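Local coordinates for protein interferon-inducible and double-stranded-dependent eIF-2kinase (Carassius auratus, PDB 4KMF) that binds left-handed Z-DNA through the Zalpha domain seen here, part of a PKR-like kinase that probably phosphorylates translation initiation factor eIF2alpha, at residues L40-Q44 and P56-D60. Numbering follows the deposited sequence.
With nucleotides of chain B.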
# COMPACT_ATOMS: atom_id res chain seq x y z
N LEU A 40 -0.62 3.01 14.24
CA LEU A 40 0.44 4.00 14.54
C LEU A 40 0.10 5.38 13.95
O LEU A 40 0.28 6.40 14.61
CB LEU A 40 1.80 3.53 13.99
CG LEU A 40 2.42 2.41 14.85
CD1 LEU A 40 3.64 1.79 14.16
CD2 LEU A 40 2.73 2.91 16.26
N TYR A 41 -0.39 5.41 12.70
CA TYR A 41 -0.73 6.69 12.09
C TYR A 41 -1.98 7.33 12.72
O TYR A 41 -2.01 8.55 12.85
CB TYR A 41 -0.81 6.60 10.55
CG TYR A 41 0.57 6.55 9.91
CD1 TYR A 41 1.21 5.31 9.67
CD2 TYR A 41 1.24 7.72 9.54
CE1 TYR A 41 2.48 5.24 9.10
CE2 TYR A 41 2.53 7.66 8.97
CZ TYR A 41 3.15 6.41 8.77
OH TYR A 41 4.42 6.37 8.21
N ASN A 42 -2.96 6.52 13.16
CA ASN A 42 -4.09 7.07 13.95
C ASN A 42 -3.57 7.65 15.26
O ASN A 42 -3.95 8.75 15.65
CB ASN A 42 -5.10 5.98 14.35
CG ASN A 42 -5.90 5.44 13.20
OD1 ASN A 42 -6.06 6.09 12.17
ND2 ASN A 42 -6.48 4.27 13.40
N LEU A 43 -2.67 6.91 15.93
CA LEU A 43 -2.05 7.38 17.18
C LEU A 43 -1.24 8.65 16.96
O LEU A 43 -1.11 9.46 17.85
CB LEU A 43 -1.19 6.27 17.81
CG LEU A 43 -1.93 5.14 18.50
CD1 LEU A 43 -0.98 4.03 18.84
CD2 LEU A 43 -2.62 5.69 19.77
N GLN A 44 -0.69 8.84 15.77
CA GLN A 44 -0.04 10.09 15.46
C GLN A 44 -1.03 11.24 15.26
O GLN A 44 -0.81 12.36 15.76
CB GLN A 44 0.82 9.90 14.22
CG GLN A 44 1.65 11.13 13.93
CD GLN A 44 2.61 10.90 12.83
OE1 GLN A 44 3.82 10.97 13.05
NE2 GLN A 44 2.10 10.66 11.64
N PRO A 56 13.40 2.60 7.76
CA PRO A 56 12.02 2.62 8.27
C PRO A 56 11.80 3.64 9.41
O PRO A 56 12.73 3.93 10.16
CB PRO A 56 11.84 1.19 8.83
CG PRO A 56 13.20 0.76 9.20
CD PRO A 56 14.12 1.39 8.20
N PRO A 57 10.59 4.20 9.51
CA PRO A 57 10.31 5.14 10.61
C PRO A 57 10.41 4.49 11.97
O PRO A 57 10.01 3.32 12.13
CB PRO A 57 8.86 5.59 10.36
CG PRO A 57 8.49 5.06 8.96
CD PRO A 57 9.41 3.94 8.65
N VAL A 58 10.96 5.24 12.91
CA VAL A 58 11.07 4.82 14.31
C VAL A 58 9.97 5.55 15.09
O VAL A 58 9.78 6.78 14.92
CB VAL A 58 12.47 5.12 14.86
CG1 VAL A 58 12.55 4.86 16.36
CG2 VAL A 58 13.51 4.30 14.11
N TRP A 59 9.21 4.81 15.89
CA TRP A 59 8.02 5.36 16.54
C TRP A 59 8.30 5.47 18.02
O TRP A 59 8.97 4.58 18.59
CB TRP A 59 6.84 4.44 16.33
CG TRP A 59 6.40 4.41 14.90
CD1 TRP A 59 6.83 3.54 13.92
CD2 TRP A 59 5.46 5.29 14.29
NE1 TRP A 59 6.21 3.84 12.72
CE2 TRP A 59 5.36 4.91 12.92
CE3 TRP A 59 4.67 6.38 14.76
CZ2 TRP A 59 4.49 5.57 12.02
CZ3 TRP A 59 3.81 7.03 13.87
CH2 TRP A 59 3.72 6.61 12.51
N ASP A 60 7.80 6.53 18.63
CA ASP A 60 7.90 6.63 20.09
C ASP A 60 6.75 7.45 20.65
O ASP A 60 5.97 8.04 19.90
CB ASP A 60 9.23 7.27 20.48
CG ASP A 60 9.64 6.91 21.88
OD1 ASP A 60 10.71 7.38 22.26
OD2 ASP A 60 8.91 6.15 22.57
P DG B 3 11.28 1.27 4.80
OP1 DG B 3 12.74 1.35 4.98
OP2 DG B 3 10.53 0.31 5.66
O5' DG B 3 10.64 2.75 4.96
C5' DG B 3 9.24 2.90 4.79
C4' DG B 3 8.82 4.36 4.81
O4' DG B 3 9.33 5.03 3.63
C3' DG B 3 7.32 4.46 4.68
O3' DG B 3 6.74 4.51 6.00
C2' DG B 3 7.05 5.75 3.91
C1' DG B 3 8.36 6.00 3.17
N9 DG B 3 8.34 5.81 1.74
C8 DG B 3 8.78 6.70 0.79
N7 DG B 3 8.69 6.20 -0.42
C5 DG B 3 8.18 4.92 -0.26
C6 DG B 3 7.90 3.90 -1.22
O6 DG B 3 8.01 3.94 -2.47
N1 DG B 3 7.39 2.75 -0.62
C2 DG B 3 7.20 2.56 0.73
N2 DG B 3 6.68 1.38 1.13
N3 DG B 3 7.49 3.50 1.64
C4 DG B 3 7.97 4.66 1.08
P DG B 5 1.42 -0.44 5.38
OP1 DG B 5 2.54 -0.93 6.20
OP2 DG B 5 0.53 -1.39 4.64
O5' DG B 5 0.48 0.51 6.26
C5' DG B 5 -0.71 1.06 5.69
C4' DG B 5 -1.24 2.06 6.69
O4' DG B 5 -0.30 3.13 6.93
C3' DG B 5 -2.52 2.69 6.21
O3' DG B 5 -3.53 2.00 6.93
C2' DG B 5 -2.45 4.14 6.69
C1' DG B 5 -0.99 4.38 7.02
N9 DG B 5 -0.30 5.23 6.04
C8 DG B 5 0.43 6.37 6.33
N7 DG B 5 0.96 6.92 5.28
C5 DG B 5 0.55 6.12 4.21
C6 DG B 5 0.85 6.23 2.83
O6 DG B 5 1.55 7.13 2.31
N1 DG B 5 0.26 5.23 2.05
C2 DG B 5 -0.53 4.21 2.57
N2 DG B 5 -1.00 3.32 1.70
N3 DG B 5 -0.78 4.07 3.91
C4 DG B 5 -0.25 5.08 4.66
P DC B 4 5.63 3.47 6.48
OP1 DC B 4 5.20 3.82 7.85
OP2 DC B 4 6.10 2.10 6.27
O5' DC B 4 4.47 3.76 5.43
C5' DC B 4 3.07 3.68 5.80
C4' DC B 4 2.34 2.87 4.72
O4' DC B 4 2.38 3.57 3.45
C3' DC B 4 2.95 1.49 4.42
O3' DC B 4 1.91 0.52 4.20
C2' DC B 4 3.72 1.70 3.13
C1' DC B 4 2.77 2.65 2.44
N1 DC B 4 3.40 3.37 1.33
C2 DC B 4 3.42 2.79 0.05
O2 DC B 4 2.90 1.69 -0.11
N3 DC B 4 4.00 3.47 -0.97
C4 DC B 4 4.57 4.66 -0.75
N4 DC B 4 5.10 5.32 -1.78
C5 DC B 4 4.56 5.29 0.55
C6 DC B 4 3.98 4.61 1.55
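Y41, P57 and P56, from two parts of the Zalpha domain, a winged helix-turn-helix fold, meet the Z-DNA at this part of its surface, with W59 behind Y41. P56 follows a cis peptide bond and lies beside the backbone of DG3 of chain B, its N 3.1 Å from OP1 of that nucleotide. P57 turns toward the helix and sets its ring against the DNA: its CG is 3.5 Å from O3' of DG3 of chain B, 3.7 Å from OP1 of DC4 of chain B and 4.3 Å from OH of Y41. W59 points toward the helix and accounts for 132 of the 249 Å² buried here. CD1 of L40 sits over one face of its five-membered ring, 3.6 Å from the centroid, in a CH-pi contact. The edge of the six-membered ring meets the face of Y41 in a T-shaped pair, centroids 4.9 Å apart and planes at 84°, with CZ2 of W59 3.6 Å from CE1 of Y41. The opposite face of Y41 lies against DG5 of chain B, near C8, and its OH donates a 2.7 Å hydrogen bond to OP1 of DC4 of chain B. W59 thus backs the ring that meets the guanine, the tyrosine–tryptophan arrangement characteristic of Zalpha domains. OE1 of Q44 lies 4.0 Å from CZ3 of W59. The axis of 40-44, on recognition helix 33-45, passes 10.5 Å from that of strand 58-60, at 51°; L40 also packs on I10 of helix 2-17, while strand 58-61 runs between strands 20-21 and 49-51 in the antiparallel sheet, and with 49-51 forms the wing.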